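PDB 6I8W: Alpha/beta fold hydrolase from Pseudomonas aeruginosa, which probably hydrolyses ester bonds of membrane phospholipids, acting as a membrane-bound phospholipase A and virulence factor. Local coordinates for residues Ile266-Met269 with Arg270-Lys274. Sequence-based numbering, arbitrary orientation.
Sequences IEVM and RPLLK. With CO2 (carbon dioxide), chain G.
With CG trans to the backbone N (chi1 -160°), R270 runs alongside E267, whose chain folds over at chi2 (-61°) and carries its carboxylate to the same side. The carboxylate and guanidinium planes are steeply inclined to each other, and because E267 OE1 and R270 NH1 remain 4.1 Å apart, beyond a salt bridge, the pair probably feels no more than a loose electrostatic attraction. The backbone evidence is firmer. R270 N donates to I266 O at 2.9 Å, an i to i+4 bond. P271 has no N-H to offer E267 O; its CD instead presses on that oxygen at 3.1 Å. L272 N donates to M269 O, an i to i+3 bond with the donor above the carbonyl plane and an angle of 118° at the oxygen. Beside it, L272 CD1 lies 3.3 Å from V268 O and 4.3 Å from V268 CG1. Inward, I266 and M269 pack on W254, and L273 on T250 and L252. The carbonyls of P271, L272 and L273 line a carbon dioxide site, L272 O being 3.4 Å from CO2 O2. The turn after helix 265-269, in which P271 offers no N-H, leads to outermost strand 276-281 of the alpha/beta hydrolase sheet.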
# COMPACT_ATOMS: atom_id res chain seq x y z
N ILE A 266 10.74 -14.93 4.49
CA ILE A 266 11.80 -14.90 3.48
C ILE A 266 12.40 -16.30 3.26
O ILE A 266 12.72 -16.68 2.14
CB ILE A 266 12.91 -13.91 3.88
CG1 ILE A 266 12.44 -12.48 3.59
CG2 ILE A 266 14.22 -14.16 3.08
CD1 ILE A 266 13.37 -11.42 4.12
N GLU A 267 12.51 -17.07 4.34
CA GLU A 267 13.05 -18.43 4.24
C GLU A 267 12.11 -19.36 3.46
O GLU A 267 12.55 -20.31 2.84
CB GLU A 267 13.34 -19.01 5.63
CG GLU A 267 14.11 -18.06 6.55
CD GLU A 267 15.49 -17.68 6.01
OE1 GLU A 267 16.06 -18.45 5.20
OE2 GLU A 267 16.00 -16.60 6.38
N VAL A 268 10.81 -19.07 3.49
CA VAL A 268 9.87 -19.84 2.68
C VAL A 268 10.06 -19.49 1.20
O VAL A 268 10.09 -20.38 0.36
CB VAL A 268 8.41 -19.56 3.09
CG1 VAL A 268 7.44 -20.17 2.08
CG2 VAL A 268 8.14 -20.09 4.49
N MET A 269 10.21 -18.21 0.90
CA MET A 269 10.17 -17.74 -0.49
C MET A 269 11.48 -17.90 -1.25
O MET A 269 11.49 -18.12 -2.46
CB MET A 269 9.75 -16.27 -0.52
CG MET A 269 8.31 -16.07 -0.08
SD MET A 269 7.82 -14.34 -0.30
CE MET A 269 8.74 -13.55 1.01
N ARG A 270 12.59 -17.71 -0.54
CA ARG A 270 13.90 -17.72 -1.17
C ARG A 270 14.18 -18.98 -2.02
O ARG A 270 14.50 -18.85 -3.20
CB ARG A 270 14.97 -17.50 -0.10
CG ARG A 270 16.28 -17.03 -0.61
CD ARG A 270 17.11 -16.57 0.56
NE ARG A 270 18.51 -16.90 0.36
CZ ARG A 270 19.37 -17.13 1.34
NH1 ARG A 270 18.97 -17.08 2.61
NH2 ARG A 270 20.63 -17.43 1.06
N PRO A 271 14.01 -20.20 -1.44
CA PRO A 271 14.23 -21.43 -2.23
C PRO A 271 13.28 -21.59 -3.42
O PRO A 271 13.56 -22.38 -4.32
CB PRO A 271 13.96 -22.57 -1.23
CG PRO A 271 14.01 -21.95 0.10
CD PRO A 271 13.57 -20.53 -0.08
N LEU A 272 12.14 -20.90 -3.38
CA LEU A 272 11.10 -21.10 -4.38
C LEU A 272 11.24 -20.14 -5.56
O LEU A 272 10.55 -20.30 -6.57
CB LEU A 272 9.71 -20.96 -3.74
CG LEU A 272 9.37 -21.89 -2.57
CD1 LEU A 272 8.04 -21.51 -1.95
CD2 LEU A 272 9.36 -23.35 -3.00
N LEU A 273 12.13 -19.15 -5.44
CA LEU A 273 12.30 -18.15 -6.48
C LEU A 273 13.53 -18.41 -7.34
O LEU A 273 14.59 -18.77 -6.82
CB LEU A 273 12.40 -16.75 -5.86
CG LEU A 273 11.10 -16.20 -5.27
CD1 LEU A 273 11.41 -15.04 -4.33
CD2 LEU A 273 10.16 -15.76 -6.39
N LYS A 274 13.40 -18.21 -8.65
CA LYS A 274 14.53 -18.40 -9.56
C LYS A 274 15.63 -17.38 -9.32
O LYS A 274 16.81 -17.72 -9.32
CB LYS A 274 14.06 -18.32 -11.03
CG LYS A 274 13.06 -19.39 -11.44
CD LYS A 274 12.71 -19.27 -12.92
CE LYS A 274 11.56 -20.19 -13.31
NZ LYS A 274 11.81 -21.61 -12.92
C CO2 G . 13.48 -22.47 -8.20
O1 CO2 G . 14.57 -22.21 -8.41
O2 CO2 G . 12.40 -22.73 -7.99